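Local coordinates for protein 6-phosphogluconate dehydrogenase NAD-binding (Dyadobacter fermentans, PDB 4GBJ) that probably acts as an NAD(P)-dependent oxidoreductase of the 6-phosphogluconate and 3-hydroxyisobutyrate dehydrogenase family, at residues Thr18-Ile23 with Glu154-Gly159; Gly144-Ile149 with Val160-Asp165; Glu77-Glu82 with Gly91-Met96. All blocks are in the same frame, centred on the assembly; numbering follows the deposited sequence.

Contact 1: Thr18-Ile23 with Glu154-Gly159. With NA (sodium ion), chain E.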
loop_
_atom_site.group_PDB
_atom_site.type_symbol
_atom_site.label_atom_id
_atom_site.label_comp_id
_atom_site.label_asym_id
_atom_site.label_seq_id
_atom_site.Cartn_x
_atom_site.Cartn_y
_atom_site.Cartn_z
ATOM N N THR B 18 -19.545 -7.768 20.121
ATOM C CA THR B 18 -19.983 -9.129 20.420
ATOM C C THR B 18 -18.762 -10.053 20.517
ATOM O O THR B 18 -18.472 -10.503 21.632
ATOM C CB THR B 18 -21.052 -9.593 19.443
ATOM O OG1 THR B 18 -22.272 -8.993 19.861
ATOM C CG2 THR B 18 -21.216 -11.112 19.410
ATOM N N PRO B 19 -17.969 -10.263 19.451
ATOM C CA PRO B 19 -16.817 -11.167 19.590
ATOM C C PRO B 19 -15.816 -10.738 20.657
ATOM O O PRO B 19 -15.233 -11.605 21.305
ATOM C CB PRO B 19 -16.173 -11.166 18.183
ATOM C CG PRO B 19 -16.788 -10.006 17.465
ATOM C CD PRO B 19 -18.148 -9.842 18.047
ATOM N N ILE B 20 -15.610 -9.421 20.855
ATOM C CA ILE B 20 -14.687 -8.990 21.901
ATOM C C ILE B 20 -15.209 -9.453 23.252
ATOM O O ILE B 20 -14.442 -10.022 24.016
ATOM C CB ILE B 20 -14.441 -7.467 21.888
ATOM C CG1 ILE B 20 -13.628 -7.074 20.657
ATOM C CG2 ILE B 20 -13.677 -7.041 23.160
ATOM C CD1 ILE B 20 -13.655 -5.662 20.315
ATOM N N ALA B 21 -16.501 -9.241 23.532
ATOM C CA ALA B 21 -17.092 -9.632 24.824
ATOM C C ALA B 21 -17.068 -11.157 25.032
ATOM O O ALA B 21 -16.851 -11.633 26.144
ATOM C CB ALA B 21 -18.526 -9.124 24.918
ATOM N N GLU B 22 -17.271 -11.924 23.964
ATOM C CA GLU B 22 -17.225 -13.394 24.062
ATOM C C GLU B 22 -15.834 -13.884 24.538
ATOM O O GLU B 22 -15.744 -14.794 25.347
ATOM C CB GLU B 22 -17.577 -14.032 22.715
ATOM C CG GLU B 22 -19.035 -13.831 22.334
ATOM C CD GLU B 22 -19.477 -14.442 21.019
ATOM O OE1 GLU B 22 -18.627 -14.599 20.115
ATOM O OE2 GLU B 22 -20.690 -14.721 20.879
ATOM N N ILE B 23 -14.766 -13.279 24.044
ATOM C CA ILE B 23 -13.418 -13.665 24.465
ATOM C C ILE B 23 -13.162 -13.298 25.938
ATOM O O ILE B 23 -12.486 -14.056 26.639
ATOM C CB ILE B 23 -12.364 -13.034 23.531
ATOM C CG1 ILE B 23 -12.341 -13.788 22.212
ATOM C CG2 ILE B 23 -10.968 -12.995 24.144
ATOM C CD1 ILE B 23 -11.956 -12.934 21.053
ATOM N N GLU B 154 -5.142 -7.928 25.928
ATOM C CA GLU B 154 -4.238 -8.952 25.376
ATOM C C GLU B 154 -4.995 -10.218 25.012
ATOM O O GLU B 154 -4.513 -10.992 24.209
ATOM C CB GLU B 154 -3.111 -9.300 26.375
ATOM C CG GLU B 154 -1.975 -8.307 26.323
ATOM C CD GLU B 154 -0.869 -8.425 27.353
ATOM O OE1 GLU B 154 -1.089 -9.009 28.440
ATOM O OE2 GLU B 154 0.235 -7.913 27.059
ATOM N N ASN B 155 -6.151 -10.451 25.623
ATOM C CA ASN B 155 -6.948 -11.638 25.352
ATOM C C ASN B 155 -7.568 -11.642 23.971
ATOM O O ASN B 155 -7.745 -12.713 23.436
ATOM C CB ASN B 155 -8.042 -11.791 26.398
ATOM C CG ASN B 155 -7.460 -12.148 27.746
ATOM O OD1 ASN B 155 -6.965 -13.249 27.935
ATOM N ND2 ASN B 155 -7.432 -11.214 28.679
ATOM N N PHE B 156 -7.861 -10.484 23.365
ATOM C CA PHE B 156 -8.509 -10.477 22.043
ATOM C C PHE B 156 -7.690 -9.828 20.930
ATOM O O PHE B 156 -8.223 -9.672 19.844
ATOM C CB PHE B 156 -9.902 -9.833 22.113
ATOM C CG PHE B 156 -9.993 -8.439 22.635
ATOM C CD1 PHE B 156 -9.955 -7.350 21.769
ATOM C CD2 PHE B 156 -10.222 -8.203 23.976
ATOM C CE1 PHE B 156 -10.089 -6.047 22.256
ATOM C CE2 PHE B 156 -10.366 -6.905 24.458
ATOM C CZ PHE B 156 -10.287 -5.838 23.593
ATOM N N VAL B 157 -6.404 -9.544 21.142
ATOM C CA VAL B 157 -5.533 -9.020 20.096
ATOM C C VAL B 157 -4.191 -9.665 20.222
ATOM O O VAL B 157 -3.831 -10.141 21.289
ATOM C CB VAL B 157 -5.366 -7.477 20.085
ATOM C CG1 VAL B 157 -6.707 -6.756 19.896
ATOM C CG2 VAL B 157 -4.613 -6.983 21.320
ATOM N N LYS B 158 -3.420 -9.595 19.147
ATOM C CA LYS B 158 -2.042 -10.047 19.121
ATOM C C LYS B 158 -1.204 -8.882 19.661
ATOM O O LYS B 158 -0.675 -8.964 20.755
ATOM C CB LYS B 158 -1.646 -10.461 17.686
ATOM C CG LYS B 158 -0.181 -10.769 17.477
ATOM C CD LYS B 158 0.079 -11.229 16.031
ATOM C CE LYS B 158 1.528 -11.114 15.638
ATOM N NZ LYS B 158 2.388 -12.067 16.396
ATOM N N GLY B 159 -1.194 -7.766 18.947
ATOM C CA GLY B 159 -0.384 -6.616 19.334
ATOM C C GLY B 159 -1.095 -5.522 20.088
ATOM O O GLY B 159 -2.222 -5.148 19.761
HETATM NA NA NA E . -3.042 -11.853 22.765
HETATM O O HOH W 1 -1.454 -10.007 23.162
HETATM O O HOH W 2 -1.786 -12.781 24.967
#
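Ile20 lays its CG2 methyl over the middle of the Phe156 ring. The methyl carbon stands 3.5 Å from the ring centroid and 10° off the normal, a CH-pi contact with one face. With CG2 anti to the backbone N (chi1 of CG1 -70°), the other branch runs on beside it, and Ile20 CG1 reaches Phe156 CD1 at 3.8 Å. Both branches of the isoleucine thus rest on the same aromatic side chain. Phe156 carries its CG between its own backbone N and carbonyl carbon (chi1 57°), an arrangement that turns the ring toward helix 17-26.

One helical turn later, Ile23 meets the base of the phenylalanine rather than its ring. Its CD1 lies 3.9 Å from Phe156 CB, the two side chains crossing at about a right angle, while Ile23 CG2 packs against the backbone carbonyl of Asn155, 3.3 Å from the O atom. No hydrogen bond joins the two segments; the amide of Asn155 turns back instead, its ND2 donating to the Ile152 carbonyl. Val130 of helix 127-131 touches both isoleucines, and Ile123 touches Ile20 and Phe156.

Beyond this apolar patch the loop binds a sodium ion, held by the carbonyl O of Glu154 at 2.2 Å, the carbonyl O of Val157 at 2.4 Å and two waters. One of these waters also donates to the Lys158 carbonyl. Helix 17-26 begins at the last glycine of a GxGxxG pattern, consistent with the dinucleotide-binding turn of a Rossmann fold, and Ile20 touches residues of that pattern. The chemistry divides the loop's work: methyl groups and an aromatic face fasten it to the helix, whereas two backbone carbonyls, helped by two waters, hold the cation.

Contact 2: Gly144-Ile149 with Val160-Asp165; sequences GAKERI and VFDFGD
Lys146 NZ forms a salt bridge with Asp162 OD2 at 2.8 Å, arriving on the syn side of that oxygen and 18° out of the carboxylate plane. The same oxygen accepts from Gly164 N at 2.9 Å, nearly along its C-O axis, which closes an Asx turn just where strand 159-162 ends. The ammonium group also gives weak hydrogen bonds to Gly164 O and the carbonyl of Gly141, and one of 2.6 Å from NZ to a water that donates to Asp165 OD1. With four oxygens round three N-H groups, the two weak bonds probably share what the carboxylate and water leave. A bend at chi3 (-57°) swings the end of the lysine toward this cluster of oxygens.

Farther back, Lys146 CE lies 3.5 Å from Asp162 OD1, and the lysine chain rests on Leu139 of strand 136-139 and Val119 of strand 117-124. Replacing Lys146 with alanine would probably leave the Asp162 carboxylate without its counter-charge and the turn through Gly164 less firmly held.

The contact lies within the beta-alpha-beta unit of strand 136-139, helix 143-153 and strand 159-162. Its chemistry implies a mainly electrostatic fastening, one buried lysine of the crossover helix securing the last strand's exit.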
loop_
_atom_site.group_PDB
_atom_site.type_symbol
_atom_site.label_atom_id
_atom_site.label_comp_id
_atom_site.label_asym_id
_atom_site.label_seq_id
_atom_site.Cartn_x
_atom_site.Cartn_y
_atom_site.Cartn_z
ATOM N N GLY B 144 -1.197 4.535 34.353
ATOM C CA GLY B 144 -1.765 3.619 35.340
ATOM C C GLY B 144 -3.021 2.947 34.813
ATOM O O GLY B 144 -3.191 1.731 34.949
ATOM N N ALA B 145 -3.861 3.708 34.131
ATOM C CA ALA B 145 -5.086 3.144 33.559
ATOM C C ALA B 145 -4.763 2.186 32.410
ATOM O O ALA B 145 -5.339 1.110 32.373
ATOM C CB ALA B 145 -6.015 4.241 33.118
ATOM N N LYS B 146 -3.786 2.501 31.551
ATOM C CA LYS B 146 -3.378 1.563 30.481
ATOM C C LYS B 146 -2.787 0.285 31.072
ATOM O O LYS B 146 -3.028 -0.794 30.551
ATOM C CB LYS B 146 -2.336 2.178 29.524
ATOM C CG LYS B 146 -2.913 3.230 28.598
ATOM C CD LYS B 146 -1.853 3.864 27.662
ATOM C CE LYS B 146 -0.731 4.478 28.458
ATOM N NZ LYS B 146 0.050 5.427 27.696
ATOM N N GLU B 147 -1.997 0.418 32.150
ATOM C CA GLU B 147 -1.388 -0.725 32.813
ATOM C C GLU B 147 -2.482 -1.638 33.412
ATOM O O GLU B 147 -2.371 -2.853 33.364
ATOM C CB GLU B 147 -0.388 -0.254 33.896
ATOM C CG GLU B 147 0.517 -1.368 34.405
ATOM C CD GLU B 147 1.099 -1.209 35.804
ATOM O OE1 GLU B 147 0.994 -0.103 36.388
ATOM O OE2 GLU B 147 1.640 -2.211 36.330
ATOM N N ARG B 148 -3.553 -1.059 33.918
ATOM C CA ARG B 148 -4.658 -1.846 34.482
ATOM C C ARG B 148 -5.438 -2.651 33.410
ATOM O O ARG B 148 -5.909 -3.733 33.692
ATOM C CB ARG B 148 -5.648 -0.889 35.179
ATOM C CG ARG B 148 -6.792 -1.597 35.872
ATOM C CD ARG B 148 -7.681 -0.589 36.566
ATOM N NE ARG B 148 -8.814 -1.235 37.220
ATOM C CZ ARG B 148 -9.814 -0.584 37.801
ATOM N NH1 ARG B 148 -9.835 0.742 37.807
ATOM N NH2 ARG B 148 -10.798 -1.257 38.394
ATOM N N ILE B 149 -5.618 -2.108 32.215
ATOM C CA ILE B 149 -6.463 -2.767 31.202
ATOM C C ILE B 149 -5.648 -3.516 30.163
ATOM O O ILE B 149 -6.225 -4.346 29.457
ATOM C CB ILE B 149 -7.467 -1.758 30.543
ATOM C CG1 ILE B 149 -6.774 -0.620 29.741
ATOM C CG2 ILE B 149 -8.356 -1.147 31.660
ATOM C CD1 ILE B 149 -6.494 -0.927 28.227
ATOM N N VAL B 160 -0.370 -4.955 21.062
ATOM C CA VAL B 160 -0.774 -3.831 21.878
ATOM C C VAL B 160 0.296 -2.774 21.703
ATOM O O VAL B 160 1.433 -3.011 22.085
ATOM C CB VAL B 160 -0.981 -4.212 23.364
ATOM C CG1 VAL B 160 -1.500 -3.011 24.157
ATOM C CG2 VAL B 160 -1.952 -5.375 23.494
ATOM N N PHE B 161 -0.051 -1.625 21.107
ATOM C CA PHE B 161 0.908 -0.546 20.879
ATOM C C PHE B 161 0.553 0.624 21.784
ATOM O O PHE B 161 -0.608 1.004 21.876
ATOM C CB PHE B 161 0.937 -0.137 19.402
ATOM C CG PHE B 161 1.353 -1.279 18.513
ATOM C CD1 PHE B 161 2.679 -1.425 18.108
ATOM C CD2 PHE B 161 0.432 -2.241 18.113
ATOM C CE1 PHE B 161 3.074 -2.519 17.341
ATOM C CE2 PHE B 161 0.818 -3.306 17.291
ATOM C CZ PHE B 161 2.133 -3.444 16.912
ATOM N N ASP B 162 1.528 1.170 22.474
ATOM C CA ASP B 162 1.328 2.270 23.393
ATOM C C ASP B 162 1.759 3.584 22.763
ATOM O O ASP B 162 2.894 3.704 22.349
ATOM C CB ASP B 162 2.104 2.004 24.675
ATOM C CG ASP B 162 1.673 2.877 25.846
ATOM O OD1 ASP B 162 1.566 2.348 26.986
ATOM O OD2 ASP B 162 1.511 4.084 25.652
ATOM N N PHE B 163 0.858 4.561 22.688
ATOM C CA PHE B 163 1.157 5.870 22.083
ATOM C C PHE B 163 1.177 7.031 23.140
ATOM O O PHE B 163 1.024 8.201 22.769
ATOM C CB PHE B 163 0.167 6.132 20.915
ATOM C CG PHE B 163 0.627 5.396 19.680
ATOM C CD1 PHE B 163 1.533 5.972 18.807
ATOM C CD2 PHE B 163 0.275 4.074 19.472
ATOM C CE1 PHE B 163 2.096 5.233 17.769
ATOM C CE2 PHE B 163 0.774 3.367 18.378
ATOM C CZ PHE B 163 1.725 3.936 17.567
ATOM N N GLY B 164 1.460 6.708 24.411
ATOM C CA GLY B 164 1.685 7.721 25.441
ATOM C C GLY B 164 0.471 8.317 26.097
ATOM O O GLY B 164 -0.616 7.730 26.058
ATOM N N ASP B 165 0.670 9.469 26.740
ATOM C CA ASP B 165 -0.311 10.171 27.570
ATOM C C ASP B 165 -1.455 10.829 26.861
ATOM O O ASP B 165 -2.497 11.015 27.494
ATOM C CB ASP B 165 0.372 11.307 28.383
ATOM C CG ASP B 165 1.489 10.894 29.334
ATOM O OD1 ASP B 165 1.442 9.749 29.857
ATOM O OD2 ASP B 165 2.380 11.734 29.598
HETATM O O HOH W 3 1.463 7.108 29.158
#

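Contact 3: Glu77-Glu82 with Gly91-Met96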
loop_
_atom_site.group_PDB
_atom_site.type_symbol
_atom_site.label_atom_id
_atom_site.label_comp_id
_atom_site.label_asym_id
_atom_site.label_seq_id
_atom_site.Cartn_x
_atom_site.Cartn_y
_atom_site.Cartn_z
ATOM N N GLU B 77 -23.128 10.873 23.327
ATOM C CA GLU B 77 -24.514 10.716 23.830
ATOM C C GLU B 77 -24.525 9.791 25.039
ATOM O O GLU B 77 -25.290 9.979 25.975
ATOM C CB GLU B 77 -25.425 10.149 22.714
ATOM C CG GLU B 77 -26.745 9.496 23.142
ATOM C CD GLU B 77 -27.543 8.901 21.994
ATOM O OE1 GLU B 77 -26.934 8.544 20.959
ATOM O OE2 GLU B 77 -28.776 8.747 22.150
ATOM N N LEU B 78 -23.717 8.751 24.987
ATOM C CA LEU B 78 -23.680 7.785 26.057
ATOM C C LEU B 78 -22.844 8.268 27.231
ATOM O O LEU B 78 -23.261 8.123 28.367
ATOM C CB LEU B 78 -23.106 6.482 25.515
ATOM C CG LEU B 78 -23.210 5.300 26.444
ATOM C CD1 LEU B 78 -24.663 5.065 26.841
ATOM C CD2 LEU B 78 -22.612 4.075 25.805
ATOM N N PHE B 79 -21.668 8.821 26.972
ATOM C CA PHE B 79 -20.784 9.260 28.027
ATOM C C PHE B 79 -21.106 10.692 28.511
ATOM O O PHE B 79 -20.281 11.620 28.455
ATOM C CB PHE B 79 -19.317 9.084 27.601
ATOM C CG PHE B 79 -18.976 7.618 27.726
ATOM C CD1 PHE B 79 -18.513 7.103 28.919
ATOM C CD2 PHE B 79 -19.329 6.718 26.728
ATOM C CE1 PHE B 79 -18.319 5.730 29.079
ATOM C CE2 PHE B 79 -19.151 5.331 26.907
ATOM C CZ PHE B 79 -18.684 4.855 28.093
ATOM N N SER B 80 -22.305 10.826 29.069
ATOM C CA SER B 80 -22.787 12.074 29.641
ATOM C C SER B 80 -22.039 12.334 30.926
ATOM O O SER B 80 -21.446 11.411 31.477
ATOM C CB SER B 80 -24.279 11.956 29.926
ATOM O OG SER B 80 -24.489 10.934 30.896
HETATM N N MSE B 81 -22.119 13.554 31.453
HETATM C CA MSE B 81 -21.484 13.889 32.735
HETATM C C MSE B 81 -21.938 12.981 33.899
HETATM O O MSE B 81 -21.121 12.656 34.754
HETATM C CB MSE B 81 -21.805 15.347 33.116
HETATM C CG MSE B 81 -20.992 16.370 32.344
HETATM SE SE MSE B 81 -21.237 18.137 33.281
HETATM C CE MSE B 81 -23.071 18.296 33.352
ATOM N N GLU B 82 -23.233 12.609 33.940
ATOM C CA GLU B 82 -23.801 11.805 35.019
ATOM C C GLU B 82 -23.326 10.350 34.940
ATOM O O GLU B 82 -23.087 9.752 35.980
ATOM C CB GLU B 82 -25.341 11.890 35.062
ATOM C CG GLU B 82 -26.061 11.154 33.945
ATOM C CD GLU B 82 -27.407 11.756 33.578
ATOM O OE1 GLU B 82 -27.546 12.259 32.438
ATOM O OE2 GLU B 82 -28.308 11.769 34.450
ATOM N N GLY B 91 -11.941 5.058 38.157
ATOM C CA GLY B 91 -12.671 4.328 37.137
ATOM C C GLY B 91 -11.918 4.462 35.826
ATOM O O GLY B 91 -11.183 5.437 35.628
ATOM N N VAL B 92 -11.987 3.445 34.980
ATOM C CA VAL B 92 -11.260 3.446 33.704
ATOM C C VAL B 92 -12.219 3.121 32.559
ATOM O O VAL B 92 -12.930 2.125 32.636
ATOM C CB VAL B 92 -10.066 2.453 33.712
ATOM C CG1 VAL B 92 -9.360 2.436 32.358
ATOM C CG2 VAL B 92 -9.069 2.798 34.816
ATOM N N HIS B 93 -12.228 3.969 31.496
ATOM C CA HIS B 93 -13.037 3.778 30.308
ATOM C C HIS B 93 -12.111 3.463 29.135
ATOM O O HIS B 93 -11.261 4.277 28.807
ATOM C CB HIS B 93 -13.875 5.040 30.020
ATOM C CG HIS B 93 -14.615 5.017 28.700
ATOM N ND1 HIS B 93 -15.174 6.174 28.170
ATOM C CD2 HIS B 93 -14.925 3.975 27.880
ATOM C CE1 HIS B 93 -15.717 5.817 27.014
ATOM N NE2 HIS B 93 -15.608 4.494 26.809
ATOM N N VAL B 94 -12.220 2.266 28.579
ATOM C CA VAL B 94 -11.475 1.806 27.398
ATOM C C VAL B 94 -12.389 2.058 26.204
ATOM O O VAL B 94 -13.379 1.369 25.983
ATOM C CB VAL B 94 -11.042 0.331 27.524
ATOM C CG1 VAL B 94 -10.115 -0.057 26.373
ATOM C CG2 VAL B 94 -10.351 0.093 28.856
ATOM N N SER B 95 -12.066 3.083 25.469
ATOM C CA SER B 95 -12.901 3.611 24.415
ATOM C C SER B 95 -12.360 3.116 23.076
ATOM O O SER B 95 -11.336 3.584 22.574
ATOM C CB SER B 95 -12.905 5.132 24.539
ATOM O OG SER B 95 -13.696 5.772 23.548
HETATM N N MSE B 96 -12.991 2.113 22.550
HETATM C CA MSE B 96 -12.503 1.433 21.323
HETATM C C MSE B 96 -13.139 1.901 20.023
HETATM O O MSE B 96 -12.748 1.424 18.964
HETATM C CB MSE B 96 -12.699 -0.041 21.479
HETATM C CG MSE B 96 -12.017 -0.565 22.745
HETATM SE SE MSE B 96 -11.965 -2.491 22.811
HETATM C CE MSE B 96 -13.785 -2.765 23.082
#
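Phe79 and His93 reach toward each other from opposite directions and form an offset stack, centroids 3.8 Å apart and planes 10° from parallel. Phe79 CZ and His93 CE1 approach to 3.3 Å, and CE1 of the histidine sits over the centre of the phenyl ring. The phenyl in turn covers the imidazole face nearer its rim. On the other imidazole face lies Ser95 CB, 3.5 Å above the plane. With its CG anti to the backbone N (chi1 172°), His93 extends from strand 92-95 to meet the phenylalanine.

Polar partners of the imidazole lie beyond the two segments. Its NE2 is hydrogen-bonded to Ser67 OG and its ND1 to His111 NE2, while Tyr118 meets the ring edge-to-face.

In the backbone, Phe79 is the centre of an inverse gamma turn between helices 72-78 and 81-87, and Ser80 takes the N-cap position of the second helix, its OG weakly hydrogen-bonded to Leu83 N. Leu11 and Ser67 also touch the phenylalanine side chain. Covered on both faces and bonded through both nitrogens, the buried imidazole is probably held firmly in its rotation, joining the helix-to-helix turn to strand 92-95 of the mixed sheet.

From the N terminus, helix 17-26 supplies the first half of contact 1, whose partner loop comes after 130 intervening residues. Within that long span contact 3 opens and closes, tying the turn between helices 72-78 and 81-87 to strand 92-95. Contact 2 then begins on helix 143-153, before contact 1 has closed, and ends after it at strand 159-162, so these two cross. All three lie in the NAD-binding family region and meet one another: Met96 packs on Ile20 and Phe156, Ile149 on Val92 and Val94, and Glu154 on Val160. Together they connect early and late elements around the central sheet.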